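Local structure of Sts-2 protein (Mus musculus, 3D4I) at residues R49-R54 and K59-D64; C70-A75 and A104-E109; A94-R99 and L138-L143; E170-Y175 and G222-L227; A205-T210 and P217-G222. The protein has acid-dependent phosphatase activity in this histidine phosphatase domain and, as a whole, interferes with CBL-mediated down-regulation of receptors such as the T-cell and EGF receptors. All coordinates share one frame; numbering follows the deposited sequence. Where two conformers were deposited one is given.

Five contacts of one histidine phosphatase domain illustrate how a fold with a central sheet is tied together in local groups. Along the chain, interactions 1 and 2 follow each other, interaction 3 interleaves with interaction 2, and interaction 5 is nested inside the loop that interaction 4 closes. Interactions 1 to 3 gather round helix 98-111 and its neighbours: 2 and 3 share that helix, centres about 16 Å apart, and 1 touches 3 through D64 at the helix start. Interactions 4 and 5 share helix 221-229, centres about 7 Å apart. Interactions 1 and 5 lie on opposite sides of the chain's centre. All but interaction 3 have a residue that reaches the second subunit.

Interaction 1: residues R49-R54 and K59-D64; sequences RSLPRR and KDFEND
R54 lays its aliphatic arm over one face of the F61 ring, its CD 3.5 Å from the ring centroid, while L51 covers the opposite face with CD1 at 4.0 Å from the same centroid. The ring is thus held between two side chains of one loop, and P52 closes its rim: the carbonyl O of P52 lies at the edge, 3.3 Å from F61 CZ, and P52 CD also rests on CZ. With CG of R54 anti to the backbone N (chi1 -164°) and a bend at chi2, the arm runs across the ring and keeps the guanidinium over the same face. There CZ of R54 stands 4.4 Å from the F61 centroid in a cation-pi contact, although the two planes are 69° apart and therefore not stacked. The carbonyl O of D60 lies over a guanidinium face without bonding to it. At the guanidinium edge, OD2 of D64 makes a salt bridge; the bond from R54 NH1 (3.0 Å) is weak, and the exact place of NH2 is doubtful. The D64 carboxylate thus probably balances the R54 charge at the ring face, while its other oxygen, OD1, holds the backbone N of L98, where helix 98-111 begins.

Interaction 2: residues C70-A75 and A104-E109; sequences CGIFQA and AKHILE
Helices 69-85 and 98-111, joined through strand 89-94 of the central sheet, pack against each other here as neighbours in the layered fold of the histidine phosphatases. Their short segments approach to 8.9 Å between axes and cross at -43°. Close contact is made by four residues, and I72 and H106 supply the main side-chain meeting. The CG2 branch of I72 sits over one face of the H106 imidazole, 3.7 Å from the ring centroid and 14° off its normal, a well-aligned CH-pi contact displaced slightly toward the rim. CG1, the other branch of I72, reaches down to the ring at H106 NE2, also 3.7 Å away. With CG of H106 anti to its carbonyl carbon (chi1 -70°), the imidazole is swung beside the backbone N and offers a flat side to the isoleucine. One turn further along helix 69-85, the small A75 lets the backbones come near: its CB touches CB of H106 at 3.7 Å, and its carbonyl O lies 3.5 Å from CG1 of I107. I107 also packs on L198, tying helix 98-111 to the sheet, whereas F73 stacks on F73 of the second subunit. The joint between the helices is made by carbon surfaces and the face of an imidazole, so its fit rests mainly on van der Waals and CH-pi contact, with no polar bond between the two segments.

Interaction 3: residues A94-R99 and L138-L143; sequences ASPALR and LTFLTL
P96 and F140 make the CH-pi part of this contact, where the turn after strand 89-94 meets the loop before helix 143-148. The proline ring lies against one face of the F140 ring, with P96 CG 3.8 Å from the centroid and 18° off the normal; P96 CG comes closest to F140 CE2, at 3.6 Å, and P96 CB touches the CG side of the ring. F126 adds an aromatic neighbour, edge-to-face. Apolar packing brings L98 CD1 to 4.1 Å from L141 CD1, but L141 was modelled in two conformers and this detail is less sure. Polar links run through water. The carbonyl O of P96 accepts a hydrogen bond from each of two waters: the first, 2.8 Å from P96 O, accepts from L141 N at 3.0 Å, and the second, 3.0 Å from P96 O, donates to L141 O at 2.7 Å. The N and the O of L141 are thus both joined through water to one carbonyl. Nearby, S95 OG bonds H202 NE2, and R99 packs on H17 and H202, consistent with the edge of the family's phosphate pocket. A buried carbonyl satisfied by two waters lets the loops meet without direct backbone pairing, so that an apolar proline-phenyl face sits beside a water-bridged polar strip.

Interaction 4: residues E170-Y175 and G222-L227; sequences ESYDQY and GDFAQL
Y172 and Y175 both turn their rings toward F224 in an aromatic cluster that joins the start of helix 172-187 to helix 221-229 of the histidine phosphatase fold. F224 is the common partner. Its ring and that of Y172 are oblique, planes 49° apart and centroids separated by 5.1 Å, so that CE1 of Y172 comes over a face of F224, offset toward the rim, and lies 3.4 Å from F224 CD2. The hydroxyl end of Y172 continues past the ring toward the root of the phenylalanine, its OH 3.6 Å from F224 CB. Y175 approaches from a different direction: its side chain crosses that of F224 at about a right angle, its ring plane is inclined by 48°, and the centroids are 5.9 Å apart. Here F224 offers its far end, CZ, to CE2 of Y175 at 3.6 Å. Because all three residues carry CG anti to the backbone N (chi1 163° in F224), each ring projects from its helix into the gap between them. The polar ends of the tyrosines have partners beyond the cluster: the OH of Y172 bonds the carbonyl O of R219, and the OH of Y175 bonds S208 OG, while W128 stacks on the Y175 ring. The first turn of helix 172-187, which positions both tyrosines, is fixed by a capping box, in which S171 N donates to OE1 of Q174 at 3.0 Å and Q174 N returns a bond to OG of S171 at 3.1 Å.

Interaction 5: residues A205-T210 and P217-G222; sequences ALDSCT and PPRECG
OD1 of D207 accepts a hydrogen bond from NE of R219 at 2.8 Å, nearly straight with a donor angle of 158°, within a salt bridge that joins helix 205-208 to the loop leading into helix 221-229 of the histidine phosphatase fold. D207 OD1 lies in the guanidinium plane of R219, but is itself met from above the carboxylate plane, 41° out of it. The two flat groups are inclined by 40° to each other. The bond is single because only NE reaches OD1; R219 NH2 stays 4.0 Å from D207 OD1. R219 arrives with its chain extended from CG to NE, which lets the methylenes run along the carboxylate: R219 CD lies 3.4 Å from D207 OD1 and 3.5 Å from D207 OD2. A water adds a second link. It donates to D207 OD2 at 2.7 Å and accepts from the backbone N of R219 at 3.0 Å, so both carboxylate oxygens are engaged by one residue, directly and through solvent. D207 also packs on F224 and L227, and R219 touches W271 of the second subunit. R211 brings a like charge near NE of R219, which the carboxylate of D207 would probably help to offset. Beyond the bridge, each segment has its own local bond: E220 caps the start of helix 221-229 by a weak bond from G222 N, and OG1 of T210 donates to the carbonyl O of L206 at 2.7 Å.

Interaction 1: residues R49-R54 and K59-D64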
# COMPACT_ATOMS: atom_id res chain seq x y z
N ARG A 49 3.82 7.88 10.14
CA ARG A 49 4.05 9.31 10.40
C ARG A 49 4.26 9.60 11.87
O ARG A 49 5.07 10.44 12.24
CB ARG A 49 2.90 10.16 9.82
CG ARG A 49 3.27 11.01 8.60
CD ARG A 49 2.00 11.55 7.91
NE ARG A 49 2.10 12.94 7.47
CZ ARG A 49 1.05 13.66 7.05
NH1 ARG A 49 -0.17 13.11 7.01
NH2 ARG A 49 1.20 14.93 6.68
N SER A 50 3.54 8.87 12.72
CA SER A 50 3.63 9.06 14.17
C SER A 50 3.30 7.78 14.91
O SER A 50 2.73 6.84 14.33
CB SER A 50 2.66 10.17 14.62
OG SER A 50 1.32 9.72 14.52
N LEU A 51 3.70 7.74 16.18
CA LEU A 51 3.26 6.73 17.13
C LEU A 51 2.27 7.36 18.13
O LEU A 51 2.40 8.55 18.48
CB LEU A 51 4.44 6.14 17.89
CG LEU A 51 5.56 5.47 17.09
CD1 LEU A 51 6.67 4.97 18.02
CD2 LEU A 51 5.00 4.35 16.24
N PRO A 52 1.27 6.57 18.58
CA PRO A 52 0.30 7.00 19.60
C PRO A 52 0.98 7.42 20.89
O PRO A 52 1.98 6.82 21.27
CB PRO A 52 -0.52 5.74 19.88
CG PRO A 52 -0.36 4.88 18.70
CD PRO A 52 0.98 5.20 18.10
N ARG A 53 0.42 8.44 21.55
CA ARG A 53 0.84 8.80 22.91
C ARG A 53 0.67 7.58 23.80
O ARG A 53 -0.39 6.94 23.80
CB ARG A 53 0.03 9.98 23.46
CG ARG A 53 0.68 11.35 23.26
CD ARG A 53 1.62 11.70 24.41
NE ARG A 53 2.40 12.92 24.17
CZ ARG A 53 3.49 12.98 23.41
NH1 ARG A 53 3.95 11.88 22.79
NH2 ARG A 53 4.13 14.13 23.25
N ARG A 54 1.72 7.26 24.54
CA ARG A 54 1.78 5.99 25.25
C ARG A 54 2.26 6.20 26.68
O ARG A 54 2.87 7.23 27.01
CB ARG A 54 2.69 5.00 24.49
CG ARG A 54 2.56 3.53 24.91
CD ARG A 54 2.78 2.54 23.74
NE ARG A 54 2.55 1.15 24.15
CZ ARG A 54 2.29 0.12 23.33
NH1 ARG A 54 2.21 0.28 22.01
NH2 ARG A 54 2.10 -1.08 23.84
N LYS A 59 9.33 3.30 24.59
CA LYS A 59 9.87 1.97 24.89
C LYS A 59 8.85 0.82 24.94
O LYS A 59 9.22 -0.33 24.76
CB LYS A 59 10.72 1.98 26.17
CG LYS A 59 12.23 1.93 25.93
CD LYS A 59 12.99 1.66 27.23
CE LYS A 59 14.16 0.69 27.03
NZ LYS A 59 13.70 -0.73 26.86
N ASP A 60 7.58 1.14 25.19
CA ASP A 60 6.54 0.10 25.29
C ASP A 60 6.11 -0.50 23.94
O ASP A 60 5.47 -1.56 23.90
CB ASP A 60 5.33 0.64 26.05
CG ASP A 60 5.59 0.81 27.54
OD1 ASP A 60 6.65 0.37 28.04
OD2 ASP A 60 4.71 1.40 28.22
N PHE A 61 6.46 0.17 22.84
CA PHE A 61 6.19 -0.34 21.50
C PHE A 61 7.04 -1.56 21.15
O PHE A 61 6.72 -2.30 20.23
CB PHE A 61 6.38 0.75 20.47
CG PHE A 61 5.37 1.85 20.55
CD1 PHE A 61 4.12 1.71 19.93
CD2 PHE A 61 5.66 3.04 21.22
CE1 PHE A 61 3.18 2.73 20.00
CE2 PHE A 61 4.71 4.08 21.28
CZ PHE A 61 3.48 3.93 20.68
N GLU A 62 8.12 -1.76 21.92
CA GLU A 62 9.03 -2.91 21.81
C GLU A 62 8.26 -4.16 21.36
O GLU A 62 8.55 -4.73 20.31
CB GLU A 62 9.76 -3.12 23.16
CG GLU A 62 10.40 -4.50 23.36
CD GLU A 62 11.05 -4.68 24.74
OE1 GLU A 62 10.50 -4.20 25.76
OE2 GLU A 62 12.10 -5.35 24.80
N ASN A 63 7.25 -4.55 22.13
CA ASN A 63 6.51 -5.81 21.91
C ASN A 63 5.12 -5.65 21.31
O ASN A 63 4.34 -6.62 21.25
CB ASN A 63 6.38 -6.59 23.23
CG ASN A 63 7.72 -7.06 23.75
OD1 ASN A 63 8.59 -7.52 22.98
ND2 ASN A 63 7.92 -6.95 25.06
N ASP A 64 4.80 -4.43 20.89
CA ASP A 64 3.45 -4.08 20.46
C ASP A 64 3.59 -3.11 19.30
O ASP A 64 3.22 -1.95 19.40
CB ASP A 64 2.66 -3.47 21.62
CG ASP A 64 1.18 -3.22 21.29
OD1 ASP A 64 0.57 -4.00 20.49
OD2 ASP A 64 0.63 -2.25 21.82

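Interaction 2: residues C70-A75 and A104-E109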
# COMPACT_ATOMS: atom_id res chain seq x y z
N CYS A 70 2.53 0.69 4.69
CA CYS A 70 1.91 -0.27 3.77
C CYS A 70 0.75 -1.02 4.47
O CYS A 70 -0.29 -1.24 3.86
CB CYS A 70 2.96 -1.26 3.27
SG CYS A 70 2.34 -2.42 2.02
N GLY A 71 0.91 -1.39 5.74
CA GLY A 71 -0.20 -2.01 6.51
C GLY A 71 -1.43 -1.12 6.59
O GLY A 71 -2.57 -1.58 6.49
N ILE A 72 -1.19 0.17 6.80
CA ILE A 72 -2.28 1.17 6.81
C ILE A 72 -2.98 1.21 5.46
O ILE A 72 -4.20 1.24 5.40
CB ILE A 72 -1.76 2.60 7.17
CG1 ILE A 72 -1.24 2.62 8.62
CG2 ILE A 72 -2.86 3.65 6.97
CD1 ILE A 72 -0.31 3.86 8.95
N PHE A 73 -2.19 1.26 4.37
CA PHE A 73 -2.74 1.17 3.01
C PHE A 73 -3.59 -0.11 2.82
O PHE A 73 -4.70 -0.03 2.29
CB PHE A 73 -1.63 1.29 1.94
CG PHE A 73 -1.80 0.37 0.74
CD1 PHE A 73 -2.73 0.68 -0.27
CD2 PHE A 73 -1.04 -0.79 0.63
CE1 PHE A 73 -2.89 -0.17 -1.38
CE2 PHE A 73 -1.19 -1.66 -0.50
CZ PHE A 73 -2.12 -1.34 -1.49
N GLN A 74 -3.08 -1.28 3.26
CA GLN A 74 -3.82 -2.53 3.10
C GLN A 74 -5.16 -2.48 3.84
O GLN A 74 -6.18 -2.87 3.29
CB GLN A 74 -2.99 -3.73 3.57
CG GLN A 74 -1.66 -3.88 2.80
CD GLN A 74 -0.70 -4.80 3.52
OE1 GLN A 74 -0.77 -4.94 4.74
NE2 GLN A 74 0.17 -5.44 2.78
N ALA A 75 -5.15 -1.96 5.07
CA ALA A 75 -6.35 -1.88 5.90
C ALA A 75 -7.38 -0.95 5.28
O ALA A 75 -8.57 -1.31 5.18
CB ALA A 75 -5.97 -1.41 7.34
N ALA A 104 -8.47 -2.19 12.59
CA ALA A 104 -9.90 -1.97 12.81
C ALA A 104 -10.31 -0.53 12.52
O ALA A 104 -11.29 -0.29 11.82
CB ALA A 104 -10.32 -2.39 14.23
N LYS A 105 -9.57 0.44 13.08
CA LYS A 105 -9.86 1.86 12.87
C LYS A 105 -9.84 2.22 11.38
O LYS A 105 -10.74 2.88 10.89
CB LYS A 105 -8.86 2.73 13.66
CG LYS A 105 -8.98 4.27 13.42
CD LYS A 105 -7.80 5.03 14.11
CE LYS A 105 -7.96 6.54 14.13
NZ LYS A 105 -6.69 7.15 14.67
N HIS A 106 -8.80 1.79 10.66
CA HIS A 106 -8.66 2.17 9.24
C HIS A 106 -9.78 1.58 8.36
O HIS A 106 -10.34 2.25 7.50
CB HIS A 106 -7.26 1.79 8.72
CG HIS A 106 -6.17 2.63 9.30
ND1 HIS A 106 -6.14 4.01 9.18
CD2 HIS A 106 -5.06 2.29 10.01
CE1 HIS A 106 -5.06 4.48 9.79
NE2 HIS A 106 -4.40 3.45 10.31
N ILE A 107 -10.14 0.33 8.62
CA ILE A 107 -11.31 -0.27 7.96
C ILE A 107 -12.59 0.55 8.21
O ILE A 107 -13.29 0.90 7.26
CB ILE A 107 -11.51 -1.75 8.39
CG1 ILE A 107 -10.36 -2.63 7.88
CG2 ILE A 107 -12.86 -2.30 7.91
CD1 ILE A 107 -10.37 -4.04 8.48
N LEU A 108 -12.87 0.86 9.48
CA LEU A 108 -14.05 1.64 9.85
C LEU A 108 -14.08 3.05 9.23
O LEU A 108 -15.15 3.53 8.86
CB LEU A 108 -14.18 1.75 11.36
CG LEU A 108 -14.75 0.54 12.12
CD1 LEU A 108 -14.37 0.68 13.58
CD2 LEU A 108 -16.28 0.47 11.97
N GLU A 109 -12.92 3.70 9.15
CA GLU A 109 -12.82 5.03 8.55
C GLU A 109 -13.21 4.98 7.08
O GLU A 109 -14.00 5.82 6.60
CB GLU A 109 -11.44 5.64 8.78
CG GLU A 109 -11.31 6.31 10.14
CD GLU A 109 -9.87 6.70 10.50
OE1 GLU A 109 -8.97 6.63 9.63
OE2 GLU A 109 -9.65 7.09 11.66

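Interaction 3: residues A94-R99 and L138-L143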
# COMPACT_ATOMS: atom_id res chain seq x y z
N ALA A 94 -11.77 -6.25 18.22
CA ALA A 94 -10.35 -6.31 17.87
C ALA A 94 -9.54 -6.87 19.02
O ALA A 94 -9.83 -6.61 20.19
CB ALA A 94 -9.82 -4.89 17.52
N SER A 95 -8.50 -7.62 18.68
CA SER A 95 -7.42 -7.93 19.59
C SER A 95 -6.80 -6.66 20.18
O SER A 95 -6.70 -5.64 19.49
CB SER A 95 -6.37 -8.74 18.84
OG SER A 95 -5.12 -8.68 19.49
N PRO A 96 -6.40 -6.69 21.47
CA PRO A 96 -5.80 -5.50 22.11
C PRO A 96 -4.43 -5.04 21.52
O PRO A 96 -3.97 -3.92 21.83
CB PRO A 96 -5.65 -5.94 23.58
CG PRO A 96 -5.51 -7.46 23.51
CD PRO A 96 -6.50 -7.83 22.40
N ALA A 97 -3.80 -5.87 20.68
CA ALA A 97 -2.57 -5.49 19.99
C ALA A 97 -2.77 -4.23 19.15
O ALA A 97 -3.80 -4.07 18.48
CB ALA A 97 -2.04 -6.64 19.13
N LEU A 98 -1.80 -3.32 19.20
CA LEU A 98 -1.92 -2.06 18.48
C LEU A 98 -2.23 -2.29 17.01
O LEU A 98 -3.11 -1.64 16.46
CB LEU A 98 -0.62 -1.25 18.61
CG LEU A 98 -0.56 0.11 17.91
CD1 LEU A 98 -1.69 1.03 18.37
CD2 LEU A 98 0.83 0.76 18.16
N ARG A 99 -1.48 -3.19 16.38
CA ARG A 99 -1.63 -3.50 14.95
C ARG A 99 -3.06 -3.89 14.59
O ARG A 99 -3.55 -3.53 13.52
CB ARG A 99 -0.61 -4.56 14.52
CG ARG A 99 -0.75 -5.93 15.22
CD ARG A 99 0.51 -6.70 15.00
NE ARG A 99 0.54 -8.03 15.60
CZ ARG A 99 0.97 -8.34 16.82
NH1 ARG A 99 1.35 -7.39 17.69
NH2 ARG A 99 0.99 -9.61 17.19
N LEU A 138 1.10 -6.65 29.81
CA LEU A 138 1.37 -5.53 30.71
C LEU A 138 1.63 -4.26 29.92
O LEU A 138 1.78 -3.18 30.49
CB LEU A 138 2.59 -5.84 31.60
CG LEU A 138 2.54 -7.15 32.40
CD1 LEU A 138 3.83 -7.36 33.18
CD2 LEU A 138 1.31 -7.19 33.32
N THR A 139 1.65 -4.39 28.60
CA THR A 139 2.09 -3.29 27.76
C THR A 139 1.12 -2.92 26.61
O THR A 139 1.46 -2.08 25.78
CB THR A 139 3.57 -3.53 27.30
OG1 THR A 139 4.30 -2.30 27.37
CG2 THR A 139 3.68 -4.15 25.90
N PHE A 140 -0.08 -3.50 26.59
CA PHE A 140 -1.12 -3.00 25.69
C PHE A 140 -1.41 -1.53 26.03
O PHE A 140 -1.32 -1.11 27.20
CB PHE A 140 -2.43 -3.79 25.80
CG PHE A 140 -2.31 -5.26 25.49
CD1 PHE A 140 -1.59 -5.70 24.38
CD2 PHE A 140 -2.95 -6.21 26.28
CE1 PHE A 140 -1.49 -7.06 24.10
CE2 PHE A 140 -2.88 -7.57 26.00
CZ PHE A 140 -2.14 -8.00 24.91
N LEU A 141 -1.77 -0.75 25.02
CA LEU A 141 -2.39 0.54 25.26
C LEU A 141 -3.69 0.33 26.03
O LEU A 141 -4.45 -0.59 25.74
CB LEU A 141 -2.67 1.26 23.94
CG LEU A 141 -1.60 2.08 23.24
CD1 LEU A 141 -0.77 1.21 22.33
CD2 LEU A 141 -2.28 3.18 22.44
N THR A 142 -3.92 1.17 27.05
CA THR A 142 -5.16 1.13 27.80
C THR A 142 -6.23 1.72 26.90
O THR A 142 -5.91 2.41 25.93
CB THR A 142 -5.07 1.98 29.10
OG1 THR A 142 -4.53 3.26 28.78
CG2 THR A 142 -4.19 1.32 30.14
N LEU A 143 -7.49 1.45 27.22
CA LEU A 143 -8.61 2.03 26.48
C LEU A 143 -8.61 3.56 26.48
O LEU A 143 -8.99 4.20 25.48
CB LEU A 143 -9.94 1.47 27.00
CG LEU A 143 -10.07 -0.05 27.02
CD1 LEU A 143 -11.40 -0.52 27.58
CD2 LEU A 143 -9.85 -0.66 25.64
O HOH W 1 -1.90 -2.19 22.44
O HOH W 2 -5.53 -2.29 23.88

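Interaction 4: residues E170-Y175 and G222-L227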
# COMPACT_ATOMS: atom_id res chain seq x y z
N GLU A 170 -0.16 -20.32 28.64
CA GLU A 170 -1.32 -21.03 28.10
C GLU A 170 -0.87 -22.03 27.04
O GLU A 170 -0.05 -21.72 26.18
CB GLU A 170 -2.43 -20.11 27.57
CG GLU A 170 -1.98 -19.13 26.51
CD GLU A 170 -3.12 -18.48 25.72
OE1 GLU A 170 -4.31 -18.52 26.12
OE2 GLU A 170 -2.79 -17.89 24.69
N SER A 171 -1.38 -23.25 27.16
CA SER A 171 -1.11 -24.31 26.19
C SER A 171 -1.96 -24.07 24.96
O SER A 171 -2.84 -23.21 24.97
CB SER A 171 -1.47 -25.66 26.78
OG SER A 171 -2.87 -25.71 27.05
N TYR A 172 -1.70 -24.84 23.91
CA TYR A 172 -2.53 -24.80 22.71
C TYR A 172 -3.99 -25.11 23.05
O TYR A 172 -4.89 -24.38 22.62
CB TYR A 172 -2.00 -25.74 21.62
CG TYR A 172 -2.89 -25.85 20.41
CD1 TYR A 172 -3.01 -24.78 19.50
CD2 TYR A 172 -3.63 -27.01 20.16
CE1 TYR A 172 -3.85 -24.88 18.38
CE2 TYR A 172 -4.47 -27.10 19.04
CZ TYR A 172 -4.57 -26.05 18.16
OH TYR A 172 -5.39 -26.17 17.07
N ASP A 173 -4.21 -26.18 23.82
CA ASP A 173 -5.57 -26.55 24.26
C ASP A 173 -6.29 -25.42 25.00
O ASP A 173 -7.48 -25.17 24.77
CB ASP A 173 -5.57 -27.84 25.11
CG ASP A 173 -5.25 -29.09 24.29
OD1 ASP A 173 -5.45 -29.11 23.05
OD2 ASP A 173 -4.79 -30.09 24.89
N GLN A 174 -5.57 -24.74 25.89
CA GLN A 174 -6.12 -23.60 26.63
C GLN A 174 -6.41 -22.42 25.72
O GLN A 174 -7.48 -21.77 25.86
CB GLN A 174 -5.17 -23.19 27.74
CG GLN A 174 -5.24 -24.15 28.92
CD GLN A 174 -4.17 -23.93 29.94
OE1 GLN A 174 -3.10 -23.43 29.63
NE2 GLN A 174 -4.45 -24.32 31.19
N TYR A 175 -5.46 -22.15 24.81
CA TYR A 175 -5.64 -21.12 23.77
C TYR A 175 -6.91 -21.34 22.94
O TYR A 175 -7.74 -20.43 22.81
CB TYR A 175 -4.41 -21.04 22.85
CG TYR A 175 -4.69 -20.27 21.57
CD1 TYR A 175 -4.84 -18.89 21.60
CD2 TYR A 175 -4.84 -20.93 20.35
CE1 TYR A 175 -5.11 -18.18 20.44
CE2 TYR A 175 -5.13 -20.23 19.18
CZ TYR A 175 -5.26 -18.85 19.24
OH TYR A 175 -5.56 -18.13 18.10
N GLY A 222 0.29 -28.80 15.26
CA GLY A 222 1.27 -28.71 14.16
C GLY A 222 0.61 -28.32 12.86
O GLY A 222 1.14 -27.51 12.10
N ASP A 223 -0.55 -28.91 12.62
CA ASP A 223 -1.42 -28.59 11.49
C ASP A 223 -1.89 -27.14 11.55
O ASP A 223 -1.88 -26.43 10.53
CB ASP A 223 -2.61 -29.57 11.53
CG ASP A 223 -2.26 -30.93 10.96
OD1 ASP A 223 -1.41 -31.00 10.04
OD2 ASP A 223 -2.83 -31.93 11.44
N PHE A 224 -2.28 -26.69 12.74
CA PHE A 224 -2.70 -25.29 12.97
C PHE A 224 -1.53 -24.33 12.64
O PHE A 224 -1.67 -23.41 11.85
CB PHE A 224 -3.21 -25.17 14.40
CG PHE A 224 -3.32 -23.77 14.95
CD1 PHE A 224 -4.42 -22.97 14.66
CD2 PHE A 224 -2.36 -23.28 15.84
CE1 PHE A 224 -4.53 -21.67 15.20
CE2 PHE A 224 -2.46 -21.99 16.39
CZ PHE A 224 -3.55 -21.19 16.06
N ALA A 225 -0.35 -24.61 13.21
CA ALA A 225 0.81 -23.74 13.02
C ALA A 225 1.22 -23.60 11.54
O ALA A 225 1.55 -22.50 11.05
CB ALA A 225 1.98 -24.22 13.89
N GLN A 226 1.18 -24.71 10.81
CA GLN A 226 1.47 -24.73 9.37
C GLN A 226 0.45 -23.90 8.59
O GLN A 226 0.82 -23.12 7.70
CB GLN A 226 1.53 -26.18 8.84
CG GLN A 226 2.79 -26.94 9.28
CD GLN A 226 2.69 -28.45 9.17
OE1 GLN A 226 3.35 -29.17 9.90
NE2 GLN A 226 1.85 -28.94 8.25
N LEU A 227 -0.82 -24.00 9.00
CA LEU A 227 -1.92 -23.32 8.33
C LEU A 227 -1.84 -21.81 8.49
O LEU A 227 -2.05 -21.07 7.53
CB LEU A 227 -3.26 -23.81 8.92
CG LEU A 227 -4.53 -23.98 8.09
CD1 LEU A 227 -4.70 -25.44 7.71
CD2 LEU A 227 -5.75 -23.53 8.91

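Interaction 5: residues A205-T210 and P217-G222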
# COMPACT_ATOMS: atom_id res chain seq x y z
N ALA A 205 -6.26 -16.56 14.49
CA ALA A 205 -7.69 -16.41 14.70
C ALA A 205 -8.54 -16.87 13.50
O ALA A 205 -9.72 -17.22 13.69
CB ALA A 205 -8.05 -14.96 15.08
N LEU A 206 -7.99 -16.83 12.29
CA LEU A 206 -8.77 -17.27 11.12
C LEU A 206 -9.16 -18.75 11.27
O LEU A 206 -10.18 -19.16 10.72
CB LEU A 206 -8.07 -17.01 9.78
CG LEU A 206 -8.30 -15.61 9.17
CD1 LEU A 206 -7.42 -14.59 9.85
CD2 LEU A 206 -8.03 -15.61 7.67
N ASP A 207 -8.37 -19.50 12.03
CA ASP A 207 -8.70 -20.89 12.38
C ASP A 207 -9.43 -20.99 13.73
O ASP A 207 -10.54 -21.55 13.83
CB ASP A 207 -7.43 -21.76 12.39
CG ASP A 207 -7.75 -23.26 12.47
OD1 ASP A 207 -8.43 -23.77 11.55
OD2 ASP A 207 -7.31 -23.94 13.42
N SER A 208 -8.83 -20.44 14.77
CA SER A 208 -9.34 -20.62 16.13
C SER A 208 -10.66 -19.92 16.43
O SER A 208 -11.35 -20.32 17.36
CB SER A 208 -8.29 -20.21 17.16
OG SER A 208 -8.16 -18.81 17.15
N CYS A 209 -10.99 -18.86 15.69
CA CYS A 209 -12.25 -18.14 15.90
C CYS A 209 -13.39 -18.60 14.96
O CYS A 209 -14.54 -18.15 15.08
CB CYS A 209 -12.05 -16.62 15.86
SG CYS A 209 -11.01 -16.02 17.24
N THR A 210 -13.07 -19.51 14.04
CA THR A 210 -14.08 -20.00 13.08
C THR A 210 -14.45 -21.45 13.33
O THR A 210 -15.63 -21.78 13.29
CB THR A 210 -13.66 -19.79 11.59
OG1 THR A 210 -12.46 -20.51 11.31
CG2 THR A 210 -13.44 -18.30 11.30
N PRO A 217 -13.76 -29.72 15.75
CA PRO A 217 -12.81 -29.79 16.84
C PRO A 217 -11.53 -29.01 16.48
O PRO A 217 -11.29 -28.74 15.30
CB PRO A 217 -12.53 -31.29 16.95
CG PRO A 217 -12.68 -31.79 15.55
CD PRO A 217 -13.81 -30.97 14.98
N PRO A 218 -10.73 -28.61 17.48
CA PRO A 218 -9.47 -27.93 17.17
C PRO A 218 -8.61 -28.79 16.25
O PRO A 218 -8.61 -30.01 16.36
CB PRO A 218 -8.82 -27.79 18.55
CG PRO A 218 -10.01 -27.68 19.49
CD PRO A 218 -10.94 -28.73 18.94
N ARG A 219 -7.90 -28.14 15.32
CA ARG A 219 -6.90 -28.82 14.50
C ARG A 219 -5.78 -29.24 15.42
O ARG A 219 -5.57 -28.60 16.45
CB ARG A 219 -6.32 -27.86 13.45
CG ARG A 219 -7.26 -27.47 12.37
CD ARG A 219 -6.55 -26.65 11.33
NE ARG A 219 -7.50 -26.13 10.35
CZ ARG A 219 -7.81 -26.73 9.21
NH1 ARG A 219 -7.27 -27.89 8.89
NH2 ARG A 219 -8.68 -26.16 8.39
N GLU A 220 -5.07 -30.31 15.06
CA GLU A 220 -3.82 -30.66 15.73
C GLU A 220 -2.89 -29.44 15.68
O GLU A 220 -2.85 -28.73 14.68
CB GLU A 220 -3.17 -31.86 15.04
CG GLU A 220 -2.08 -32.58 15.85
CD GLU A 220 -0.67 -32.03 15.62
OE1 GLU A 220 -0.34 -31.66 14.47
OE2 GLU A 220 0.13 -31.99 16.60
N CYS A 221 -2.15 -29.21 16.76
CA CYS A 221 -1.33 -28.00 16.90
C CYS A 221 -0.39 -27.74 15.73
O CYS A 221 -0.26 -26.60 15.28
CB CYS A 221 -0.54 -28.04 18.20
SG CYS A 221 0.42 -26.54 18.49
N GLY A 222 0.29 -28.80 15.26
CA GLY A 222 1.27 -28.71 14.16
C GLY A 222 0.61 -28.32 12.86
O GLY A 222 1.14 -27.51 12.10
O HOH W 3 -7.84 -25.14 15.78